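Long-range contacts in CaaX farnesyltransferase beta subunit Ram1 (Aspergillus fumigatus, PDB 4L9P), which probably forms the peptide-binding, zinc-carrying half of the heterodimer that transfers a farnesyl group from farnesyl diphosphate to the cysteine of C-terminal CaaX sequences: residues 380-384 and 396-401; 463-467 and 495-499; 121-125 and 411-415; 418-422 and 433-438. One frame throughout, in Å; residues are numbered along the deposited sequence. Where two conformers were deposited one is given.

Interaction 1 of 4, residues 380-384 and 396-401; sequences QAALD and SVGNLY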
loop_
_atom_site.group_PDB
_atom_site.type_symbol
_atom_site.label_atom_id
_atom_site.label_comp_id
_atom_site.label_asym_id
_atom_site.label_seq_id
_atom_site.Cartn_x
_atom_site.Cartn_y
_atom_site.Cartn_z
ATOM N N GLN B 380 -14.609 0.992 -8.996
ATOM C CA GLN B 380 -15.575 1.237 -10.093
ATOM C C GLN B 380 -16.342 -0.048 -10.438
ATOM O O GLN B 380 -17.574 -0.022 -10.645
ATOM C CB GLN B 380 -14.834 1.839 -11.258
ATOM C CG GLN B 380 -14.481 3.369 -10.828
ATOM C CD GLN B 380 -13.451 4.149 -11.640
ATOM O OE1 GLN B 380 -13.133 5.280 -11.268
ATOM N NE2 GLN B 380 -12.982 3.602 -12.753
ATOM N N ALA B 381 -15.666 -1.195 -10.407
ATOM C CA ALA B 381 -16.379 -2.475 -10.629
ATOM C C ALA B 381 -17.349 -2.758 -9.485
ATOM O O ALA B 381 -18.409 -3.367 -9.686
ATOM C CB ALA B 381 -15.387 -3.632 -10.745
ATOM N N ALA B 382 -16.976 -2.383 -8.254
ATOM C CA ALA B 382 -17.883 -2.607 -7.124
ATOM C C ALA B 382 -19.169 -1.795 -7.280
ATOM O O ALA B 382 -20.229 -2.251 -6.867
ATOM C CB ALA B 382 -17.188 -2.294 -5.783
ATOM N N LEU B 383 -19.071 -0.620 -7.920
ATOM C CA LEU B 383 -20.217 0.242 -8.152
ATOM C C LEU B 383 -20.979 -0.163 -9.425
ATOM O O LEU B 383 -22.242 -0.090 -9.449
ATOM C CB LEU B 383 -19.740 1.681 -8.344
ATOM C CG LEU B 383 -19.092 2.303 -7.074
ATOM C CD1 LEU B 383 -18.577 3.704 -7.335
ATOM C CD2 LEU B 383 -20.050 2.243 -5.876
ATOM N N ASP B 384 -20.272 -0.603 -10.467
ATOM C CA ASP B 384 -20.932 -0.944 -11.749
ATOM C C ASP B 384 -21.499 -2.347 -11.792
ATOM O O ASP B 384 -22.507 -2.612 -12.481
ATOM C CB ASP B 384 -19.903 -0.895 -12.879
ATOM C CG ASP B 384 -19.494 0.502 -13.236
ATOM O OD1 ASP B 384 -20.212 1.475 -12.869
ATOM O OD2 ASP B 384 -18.422 0.620 -13.874
ATOM N N SER B 396 -21.955 2.768 -16.835
ATOM C CA SER B 396 -20.831 2.743 -15.874
ATOM C C SER B 396 -20.773 4.058 -15.136
ATOM O O SER B 396 -21.161 5.085 -15.681
ATOM C CB SER B 396 -19.428 2.492 -16.531
ATOM O OG SER B 396 -18.356 2.552 -15.577
ATOM N N VAL B 397 -20.267 4.045 -13.905
ATOM C CA VAL B 397 -19.988 5.292 -13.192
ATOM C C VAL B 397 -18.794 6.014 -13.845
ATOM O O VAL B 397 -18.587 7.212 -13.594
ATOM C CB VAL B 397 -19.683 5.050 -11.663
ATOM C CG1 VAL B 397 -20.884 4.452 -10.928
ATOM C CG2 VAL B 397 -18.408 4.158 -11.453
ATOM N N GLY B 398 -18.054 5.333 -14.739
ATOM C CA GLY B 398 -16.925 5.949 -15.427
ATOM C C GLY B 398 -15.748 6.080 -14.443
ATOM O O GLY B 398 -15.695 5.451 -13.374
ATOM N N ASN B 399 -14.809 6.955 -14.788
ATOM C CA ASN B 399 -13.621 7.181 -13.977
ATOM C C ASN B 399 -13.903 8.275 -13.012
ATOM O O ASN B 399 -14.329 9.359 -13.423
ATOM C CB ASN B 399 -12.461 7.550 -14.879
ATOM C CG ASN B 399 -12.151 6.446 -15.805
ATOM O OD1 ASN B 399 -11.902 5.311 -15.324
ATOM N ND2 ASN B 399 -12.234 6.706 -17.141
ATOM N N LEU B 400 -13.710 7.997 -11.731
ATOM C CA LEU B 400 -14.049 8.928 -10.674
ATOM C C LEU B 400 -12.875 9.797 -10.186
ATOM O O LEU B 400 -12.997 10.445 -9.178
ATOM C CB LEU B 400 -14.730 8.168 -9.507
ATOM C CG LEU B 400 -16.084 7.531 -9.926
ATOM C CD1 LEU B 400 -16.655 6.788 -8.691
ATOM C CD2 LEU B 400 -17.085 8.540 -10.459
ATOM N N TYR B 401 -11.763 9.774 -10.908
ATOM C CA TYR B 401 -10.560 10.543 -10.635
ATOM C C TYR B 401 -10.182 11.190 -11.988
ATOM O O TYR B 401 -10.836 10.942 -13.012
ATOM C CB TYR B 401 -9.391 9.650 -10.144
ATOM C CG TYR B 401 -8.935 8.664 -11.183
ATOM C CD1 TYR B 401 -9.635 7.515 -11.461
ATOM C CD2 TYR B 401 -7.745 8.896 -11.864
ATOM C CE1 TYR B 401 -9.215 6.607 -12.443
ATOM C CE2 TYR B 401 -7.277 7.974 -12.836
ATOM C CZ TYR B 401 -8.007 6.828 -13.121
ATOM O OH TYR B 401 -7.512 5.958 -14.107
#

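Interaction 2 of 4, residues 463-467 and 495-499; sequences SAFSW and HPIFV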
loop_
_atom_site.group_PDB
_atom_site.type_symbol
_atom_site.label_atom_id
_atom_site.label_comp_id
_atom_site.label_asym_id
_atom_site.label_seq_id
_atom_site.Cartn_x
_atom_site.Cartn_y
_atom_site.Cartn_z
ATOM N N SER B 463 -14.291 -14.693 -10.308
ATOM C CA SER B 463 -14.394 -13.314 -10.737
ATOM C C SER B 463 -13.013 -12.732 -11.051
ATOM O O SER B 463 -12.832 -11.976 -12.013
ATOM C CB SER B 463 -15.101 -12.523 -9.634
ATOM O OG SER B 463 -15.184 -11.150 -9.980
ATOM N N ALA B 464 -12.019 -13.098 -10.253
ATOM C CA ALA B 464 -10.659 -12.564 -10.471
ATOM C C ALA B 464 -10.123 -12.920 -11.828
ATOM O O ALA B 464 -9.296 -12.199 -12.359
ATOM C CB ALA B 464 -9.678 -13.104 -9.406
ATOM N N PHE B 465 -10.590 -14.044 -12.376
ATOM C CA PHE B 465 -10.160 -14.478 -13.715
ATOM C C PHE B 465 -11.147 -14.087 -14.813
ATOM O O PHE B 465 -11.079 -14.634 -15.939
ATOM C CB PHE B 465 -9.783 -15.968 -13.725
ATOM C CG PHE B 465 -8.543 -16.254 -12.884
ATOM C CD1 PHE B 465 -7.279 -15.916 -13.380
ATOM C CD2 PHE B 465 -8.631 -16.776 -11.593
ATOM C CE1 PHE B 465 -6.122 -16.100 -12.607
ATOM C CE2 PHE B 465 -7.445 -16.955 -10.806
ATOM C CZ PHE B 465 -6.224 -16.623 -11.326
ATOM N N SER B 466 -12.049 -13.169 -14.493
ATOM C CA SER B 466 -13.074 -12.712 -15.433
ATOM C C SER B 466 -12.771 -11.307 -15.940
ATOM O O SER B 466 -13.516 -10.774 -16.769
ATOM C CB SER B 466 -14.440 -12.740 -14.751
ATOM O OG SER B 466 -14.614 -11.600 -13.920
ATOM N N TRP B 467 -11.705 -10.643 -15.449
ATOM C CA TRP B 467 -11.416 -9.264 -15.854
ATOM C C TRP B 467 -10.987 -9.188 -17.309
ATOM O O TRP B 467 -10.177 -9.993 -17.782
ATOM C CB TRP B 467 -10.282 -8.723 -14.937
ATOM C CG TRP B 467 -10.764 -8.383 -13.561
ATOM C CD1 TRP B 467 -10.987 -9.263 -12.507
ATOM C CD2 TRP B 467 -11.192 -7.090 -13.110
ATOM N NE1 TRP B 467 -11.470 -8.554 -11.414
ATOM C CE2 TRP B 467 -11.617 -7.238 -11.746
ATOM C CE3 TRP B 467 -11.203 -5.811 -13.697
ATOM C CZ2 TRP B 467 -12.022 -6.153 -10.969
ATOM C CZ3 TRP B 467 -11.665 -4.737 -12.939
ATOM C CH2 TRP B 467 -12.088 -4.921 -11.603
ATOM N N HIS B 495 -3.478 -6.647 -15.582
ATOM C CA HIS B 495 -4.615 -7.068 -14.769
ATOM C C HIS B 495 -4.611 -6.266 -13.458
ATOM O O HIS B 495 -3.590 -6.185 -12.780
ATOM C CB HIS B 495 -4.382 -8.551 -14.444
ATOM C CG HIS B 495 -5.569 -9.251 -13.885
ATOM N ND1 HIS B 495 -6.077 -8.983 -12.628
ATOM C CD2 HIS B 495 -6.385 -10.178 -14.442
ATOM C CE1 HIS B 495 -7.141 -9.745 -12.414
ATOM N NE2 HIS B 495 -7.372 -10.458 -13.524
ATOM N N PRO B 496 -5.727 -5.649 -13.096
ATOM C CA PRO B 496 -5.676 -4.774 -11.890
ATOM C C PRO B 496 -5.438 -5.500 -10.562
ATOM O O PRO B 496 -5.001 -4.847 -9.621
ATOM C CB PRO B 496 -7.002 -4.067 -11.847
ATOM C CG PRO B 496 -7.806 -4.707 -12.977
ATOM C CD PRO B 496 -6.979 -5.606 -13.852
ATOM N N ILE B 497 -5.736 -6.796 -10.469
ATOM C CA ILE B 497 -5.439 -7.517 -9.221
ATOM C C ILE B 497 -4.030 -8.138 -9.267
ATOM O O ILE B 497 -3.300 -8.046 -8.288
ATOM C CB ILE B 497 -6.423 -8.694 -9.030
ATOM C CG1 ILE B 497 -7.830 -8.155 -8.894
ATOM C CG2 ILE B 497 -6.051 -9.528 -7.816
ATOM C CD1 ILE B 497 -8.902 -9.273 -8.815
ATOM N N PHE B 498 -3.639 -8.756 -10.398
ATOM C CA PHE B 498 -2.387 -9.554 -10.432
ATOM C C PHE B 498 -1.204 -8.722 -10.867
ATOM O O PHE B 498 -0.047 -9.145 -10.689
ATOM C CB PHE B 498 -2.525 -10.771 -11.348
ATOM C CG PHE B 498 -3.592 -11.744 -10.839
ATOM C CD1 PHE B 498 -3.450 -12.323 -9.574
ATOM C CD2 PHE B 498 -4.779 -12.002 -11.589
ATOM C CE1 PHE B 498 -4.399 -13.191 -9.073
ATOM C CE2 PHE B 498 -5.759 -12.891 -11.088
ATOM C CZ PHE B 498 -5.567 -13.510 -9.817
ATOM N N VAL B 499 -1.437 -7.553 -11.488
ATOM C CA VAL B 499 -0.306 -6.652 -11.824
ATOM C C VAL B 499 0.730 -7.294 -12.756
ATOM O O VAL B 499 1.941 -7.133 -12.618
ATOM C CB VAL B 499 0.342 -5.961 -10.568
ATOM C CG1 VAL B 499 0.909 -4.596 -11.017
ATOM C CG2 VAL B 499 -0.681 -5.726 -9.465
HETATM O O HOH W 1 -8.829 -11.914 -15.970
#

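Interaction 3 of 4, residues 121-125 and 411-415; sequences IPALQ and LSCCQ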
loop_
_atom_site.group_PDB
_atom_site.type_symbol
_atom_site.label_atom_id
_atom_site.label_comp_id
_atom_site.label_asym_id
_atom_site.label_seq_id
_atom_site.Cartn_x
_atom_site.Cartn_y
_atom_site.Cartn_z
ATOM N N ILE B 121 2.140 17.862 -23.321
ATOM C CA ILE B 121 2.769 16.830 -22.471
ATOM C C ILE B 121 3.862 16.081 -23.265
ATOM O O ILE B 121 3.656 15.737 -24.455
ATOM C CB ILE B 121 1.716 15.826 -22.068
ATOM C CG1 ILE B 121 0.600 16.541 -21.288
ATOM C CG2 ILE B 121 2.358 14.680 -21.197
ATOM C CD1 ILE B 121 -0.596 15.648 -20.945
ATOM N N PRO B 122 5.044 15.901 -22.712
ATOM C CA PRO B 122 6.090 15.159 -23.428
ATOM C C PRO B 122 5.737 13.706 -23.689
ATOM O O PRO B 122 5.001 13.054 -22.942
ATOM C CB PRO B 122 7.331 15.294 -22.517
ATOM C CG PRO B 122 6.787 15.674 -21.188
ATOM C CD PRO B 122 5.444 16.314 -21.359
ATOM N N ALA B 123 6.295 13.164 -24.747
ATOM C CA ALA B 123 6.153 11.744 -25.016
ATOM C C ALA B 123 6.720 10.883 -23.901
ATOM O O ALA B 123 7.706 11.251 -23.229
ATOM C CB ALA B 123 6.972 11.409 -26.309
ATOM N N LEU B 124 6.180 9.698 -23.793
ATOM C CA LEU B 124 6.831 8.647 -23.002
ATOM C C LEU B 124 8.149 8.302 -23.714
ATOM O O LEU B 124 8.157 7.937 -24.917
ATOM C CB LEU B 124 5.908 7.437 -22.914
ATOM C CG LEU B 124 6.476 6.269 -22.078
ATOM C CD1 LEU B 124 6.683 6.636 -20.594
ATOM C CD2 LEU B 124 5.631 4.997 -22.225
ATOM N N GLN B 125 9.246 8.359 -22.976
ATOM C CA GLN B 125 10.609 8.154 -23.531
ATOM C C GLN B 125 10.921 6.651 -23.559
ATOM O O GLN B 125 11.714 6.136 -22.766
ATOM C CB GLN B 125 11.660 9.001 -22.765
ATOM C CG GLN B 125 11.360 10.525 -22.882
ATOM C CD GLN B 125 11.425 11.071 -24.311
ATOM O OE1 GLN B 125 12.347 10.717 -25.093
ATOM N NE2 GLN B 125 10.441 11.930 -24.676
ATOM N N LEU B 411 3.990 11.710 -17.055
ATOM C CA LEU B 411 4.795 12.032 -18.246
ATOM C C LEU B 411 5.557 13.339 -18.111
ATOM O O LEU B 411 6.713 13.427 -18.635
ATOM C CB LEU B 411 3.916 12.054 -19.510
ATOM C CG LEU B 411 3.359 10.685 -19.875
ATOM C CD1 LEU B 411 2.397 10.816 -21.137
ATOM C CD2 LEU B 411 4.490 9.667 -20.168
ATOM N N SER B 412 4.953 14.355 -17.488
ATOM C CA SER B 412 5.635 15.664 -17.366
ATOM C C SER B 412 6.610 15.697 -16.209
ATOM O O SER B 412 7.652 16.387 -16.299
ATOM C CB SER B 412 4.654 16.828 -17.208
ATOM O OG SER B 412 3.790 16.945 -18.343
ATOM N N CYS B 413 6.319 14.950 -15.099
ATOM C CA CYS B 413 7.083 15.140 -13.871
ATOM C C CYS B 413 7.908 13.946 -13.451
ATOM O O CYS B 413 8.880 14.122 -12.678
ATOM C CB CYS B 413 6.179 15.499 -12.686
ATOM S SG CYS B 413 5.307 17.065 -12.906
ATOM N N CYS B 414 7.565 12.726 -13.892
ATOM C CA CYS B 414 8.234 11.533 -13.310
ATOM C C CYS B 414 9.211 10.879 -14.260
ATOM O O CYS B 414 9.779 9.842 -13.915
ATOM C CB CYS B 414 7.202 10.489 -12.879
ATOM S SG CYS B 414 6.208 11.055 -11.461
ATOM N N GLN B 415 9.448 11.446 -15.448
ATOM C CA GLN B 415 10.453 10.854 -16.320
ATOM C C GLN B 415 11.840 11.449 -16.119
ATOM O O GLN B 415 12.015 12.674 -16.122
ATOM C CB GLN B 415 10.081 11.067 -17.797
ATOM C CG GLN B 415 8.705 10.462 -18.149
ATOM C CD GLN B 415 8.559 10.391 -19.675
ATOM O OE1 GLN B 415 9.037 9.418 -20.279
ATOM N NE2 GLN B 415 7.903 11.372 -20.241
#

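Interaction 4 of 4, residues 418-422 and 433-438; sequences LGGLR and HTCYAL. With ZN (zinc ion), chain J.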
loop_
_atom_site.group_PDB
_atom_site.type_symbol
_atom_site.label_atom_id
_atom_site.label_comp_id
_atom_site.label_asym_id
_atom_site.label_seq_id
_atom_site.Cartn_x
_atom_site.Cartn_y
_atom_site.Cartn_z
ATOM N N LEU B 418 17.716 10.589 -18.318
ATOM C CA LEU B 418 18.628 9.500 -18.647
ATOM C C LEU B 418 17.947 8.124 -18.688
ATOM O O LEU B 418 18.585 7.096 -18.929
ATOM C CB LEU B 418 19.789 9.492 -17.626
ATOM C CG LEU B 418 20.580 10.795 -17.633
ATOM C CD1 LEU B 418 21.651 10.741 -16.557
ATOM C CD2 LEU B 418 21.164 10.983 -19.017
ATOM N N GLY B 419 16.638 8.104 -18.473
ATOM C CA GLY B 419 15.852 6.866 -18.426
ATOM C C GLY B 419 15.444 6.490 -17.012
ATOM O O GLY B 419 16.114 6.868 -16.037
ATOM N N GLY B 420 14.344 5.741 -16.934
ATOM C CA GLY B 420 13.769 5.430 -15.630
ATOM C C GLY B 420 12.733 6.484 -15.258
ATOM O O GLY B 420 12.747 7.658 -15.701
ATOM N N LEU B 421 11.842 6.072 -14.362
ATOM C CA LEU B 421 10.890 7.028 -13.768
ATOM C C LEU B 421 11.111 7.092 -12.260
ATOM O O LEU B 421 11.770 6.224 -11.660
ATOM C CB LEU B 421 9.414 6.702 -14.093
ATOM C CG LEU B 421 9.117 6.880 -15.634
ATOM C CD1 LEU B 421 9.332 5.521 -16.393
ATOM C CD2 LEU B 421 7.675 7.402 -15.845
ATOM N N ARG B 422 10.583 8.154 -11.671
ATOM C CA ARG B 422 10.903 8.505 -10.282
ATOM C C ARG B 422 9.639 8.807 -9.494
ATOM O O ARG B 422 8.533 9.043 -10.026
ATOM C CB ARG B 422 11.855 9.732 -10.292
ATOM C CG ARG B 422 11.197 10.970 -10.932
ATOM C CD ARG B 422 12.214 12.105 -11.164
ATOM N NE ARG B 422 11.595 13.182 -11.924
ATOM C CZ ARG B 422 12.243 13.879 -12.863
ATOM N NH1 ARG B 422 13.559 13.693 -13.042
ATOM N NH2 ARG B 422 11.586 14.805 -13.556
ATOM N N HIS B 433 9.994 2.534 -8.928
ATOM C CA HIS B 433 9.237 3.685 -9.410
ATOM C C HIS B 433 8.980 3.594 -10.923
ATOM O O HIS B 433 7.943 4.071 -11.395
ATOM C CB HIS B 433 9.902 4.989 -8.985
ATOM C CG HIS B 433 9.607 5.278 -7.533
ATOM N ND1 HIS B 433 10.506 5.008 -6.518
ATOM C CD2 HIS B 433 8.472 5.741 -6.960
ATOM C CE1 HIS B 433 9.906 5.279 -5.349
ATOM N NE2 HIS B 433 8.673 5.714 -5.593
ATOM N N THR B 434 9.904 3.023 -11.664
ATOM C CA THR B 434 9.720 2.871 -13.106
ATOM C C THR B 434 8.578 1.876 -13.355
ATOM O O THR B 434 7.626 2.179 -14.127
ATOM C CB THR B 434 11.028 2.351 -13.764
ATOM O OG1 THR B 434 12.053 3.307 -13.528
ATOM C CG2 THR B 434 10.827 2.170 -15.268
ATOM N N CYS B 435 8.618 0.703 -12.714
ATOM C CA CYS B 435 7.514 -0.223 -12.883
ATOM C C CYS B 435 6.136 0.390 -12.549
ATOM O O CYS B 435 5.151 0.257 -13.331
ATOM C CB CYS B 435 7.774 -1.442 -11.956
ATOM S SG CYS B 435 6.423 -2.628 -11.840
ATOM N N TYR B 436 6.032 1.004 -11.361
ATOM C CA TYR B 436 4.700 1.411 -10.921
ATOM C C TYR B 436 4.189 2.699 -11.582
ATOM O O TYR B 436 2.975 2.811 -11.776
ATOM C CB TYR B 436 4.612 1.458 -9.382
ATOM C CG TYR B 436 4.677 0.033 -8.833
ATOM C CD1 TYR B 436 3.758 -0.964 -9.232
ATOM C CD2 TYR B 436 5.678 -0.332 -7.928
ATOM C CE1 TYR B 436 3.776 -2.254 -8.713
ATOM C CE2 TYR B 436 5.718 -1.613 -7.426
ATOM C CZ TYR B 436 4.795 -2.580 -7.789
ATOM O OH TYR B 436 4.848 -3.872 -7.287
ATOM N N ALA B 437 5.081 3.610 -12.001
ATOM C CA ALA B 437 4.595 4.742 -12.811
ATOM C C ALA B 437 4.101 4.238 -14.172
ATOM O O ALA B 437 3.046 4.691 -14.627
ATOM C CB ALA B 437 5.681 5.768 -13.017
ATOM N N LEU B 438 4.807 3.276 -14.780
ATOM C CA LEU B 438 4.329 2.713 -16.050
ATOM C C LEU B 438 3.017 1.974 -15.858
ATOM O O LEU B 438 2.120 2.034 -16.684
ATOM C CB LEU B 438 5.386 1.808 -16.675
ATOM C CG LEU B 438 6.642 2.555 -17.180
ATOM C CD1 LEU B 438 7.687 1.491 -17.541
ATOM C CD2 LEU B 438 6.328 3.408 -18.407
HETATM ZN ZN ZN J . 7.231 5.848 -4.166
HETATM O O HOH W 2 7.134 6.547 -9.955
#

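Interaction 1 of 4, residues 380-384 and 396-401
Gln380 and Asp384, one turn apart on helix 375-384, reach out with flat polar ends and hold the loop 396-401 at two places. The Asp384 carboxylate uses both oxygens on their syn sides: OD1 takes the backbone N-H of Val397 (N to OD1 2.8 Å), while OD2 takes the hydroxyl of Ser396 (OG to OD2 2.6 Å), which lies farther from the carboxylate plane. With chi1 at 177°, Ser396 OG swings away from its own N; it also accepts from Gly398 N at 2.9 Å, closing an ST turn. Farther along, the extended Gln380 side chain crosses that of Asn399 at about a right angle, with the amide planes turned 51° apart. Gln380 OE1 accepts from Leu400 N at 2.8 Å, the donor standing above the carbonyl plane, and Gln380 NE2 makes a longer bond to Asn399 OD1 at 3.3 Å. The other amide end of Asn399 is bound to Asp481. Alongside these bonds, Leu383 CB lies 4.0 Å from Val397 CG1, and Leu383 CD1 meets Leu400 CD1. Tyr348 of the alpha subunit packs on Leu383, Val397 and Leu400. The contact joins helix 375-384 to the loop before helix 403-413, within the alpha-alpha toroid.

Interaction 2 of 4, residues 463-467 and 495-499
Phe465 and Phe498 form the tight end of this buried contact between two loops. Their planes are only 23° from parallel, yet the rings are slid so far apart that they scarcely overlap, and CZ of Phe465 meets CZ of Phe498 at 3.5 Å. Beside them, Ala464 CB lies 4.0 Å from Ile497 CD1, and that CD1 methyl lies 3.7 Å from Trp467 NE1. Pro496 comes over one face of the Trp467 indole: its CG stands 4.1 Å from the centroid of the six-membered ring, a CH-pi contact displaced toward the rim. Helix 251-263 covers the phenylalanines, and helix 375-384 packs on Trp467 and Ile497.

On the looser side a single water joins in, and His495 carries the polar part. Its chi1 of -167° sends the imidazole toward the other loop, where NE2 donates to Ala464 O at 2.8 Å, nearly along the C=O axis although the N-H itself is bent to 133°. ND1 accepts from Ile497 N, and Phe498 CD2 stands 3.3 Å above the centre of the imidazole, so two in-plane bonds and the phenyl together fix the ring. The water, close to that plane, donates to Trp467 O and accepts a long, weak bond from NE2. The two loops, one leading into strand 468-471 and one well after it, form an aromatic core against toroid helices.

Interaction 3 of 4, residues 121-125 and 411-415
Ile121 and Ser412 bring the two backbones closest, with CA atoms 6.0 Å apart, as the extended loop 121-125 passes the end of helix 403-413; the separation widens to 7.7 Å between the CA atoms of Gln125 and Gln415. The helix ends in a wider pi-type turn, after which the chain leaves as a loop, whereas Gln125 occupies the N-cap position of helix 126-135. At the closer end the contact is apolar: Ile121 CG2 presses tightly on Leu411 CB at 3.5 Å, and the ring of Pro122 rests over Leu411 O and Ser412. Farther along, Leu124 CD1 meets Leu411 CD2 at 3.8 Å.

Gln415 supplies the polar end. Extended beyond CG, it puts its amide between the segments, where NE2 donates one way to Ala123 O (3.0 Å) and the other way to Leu411 O (2.9 Å), both acceptors lying in the amide plane. Its OE1 accepts from Gln125 N at 2.9 Å, on a lone pair, and from His129. Ala123 O is itself reached from opposite faces, by Gln415 NE2 and by Gln125 NE2, which also binds Gly114 O. With both amide hydrogens and the oxygen engaged, the Gln415 amide is fixed in its flip and rotation, and it bonds three backbone groups, Ala123 O, Leu411 O and Gln125 N, joining the end of one helix to the N-cap of helix 126-135.

Interaction 4 of 4, residues 418-422 and 433-438
His433 leans its imidazole obliquely against the backbone of Arg422, whose C lies 4.0 Å from CG of the histidine. At one edge of the ring, in its plane, sits a water that donates to His433 O and, weakly, to Arg422 O; at another edge NE2 binds the zinc ion at 2.0 Å. This is the zinc site of the prenyltransferase alpha-alpha toroid: Asp365, Cys367 and the bound peptide are further ligands of the metal. The loop 418-422 lies against the first turns of helix 431-444, with His433 CB 3.5 Å from Leu421 O.

Leu421 carries the apolar part. It points at the helix, with CD2 against Ala437 CB (3.8 Å) and CD1 against Thr434 CG2 (3.8 Å) and, at 4.1 Å, Leu438 CG. Gly420 brings its CA within 3.4 Å of Thr434 OG1, in a backbone shape with positive phi (91°) that suits glycine. With chi1 at -61°, Thr434 turns its methyl to Leu421 CD1 and its hydroxyl to the loop backbone. OG1, also hydrogen-bonded to Asp430 O, accepts from Leu421 N at 2.9 Å along an almost straight N-H of 171°.

How the interactions relate
Interactions 2, 3 and 4 are buried; interaction 1, beside the alpha subunit, is only partly so. Interactions 3 and 4 share a border: Cys414 O probably accepts from Arg422 N, and His129 bonds Gln415 through one ring nitrogen and Gly420 through the other. Interaction 3 ties the loop 121-125 to the end of helix 403-413, and interaction 4 the loop that follows to helix 431-444, which carries a zinc ligand. Interaction 2 meets interaction 1 where Ala381 packs on Trp467. A carboxylate and an amide share the polar work in interaction 1, a single glutamine amide does it in interaction 3, and single backbone-directed bonds, from His495 and to Thr434, accompany the apolar packing of interactions 2 and 4.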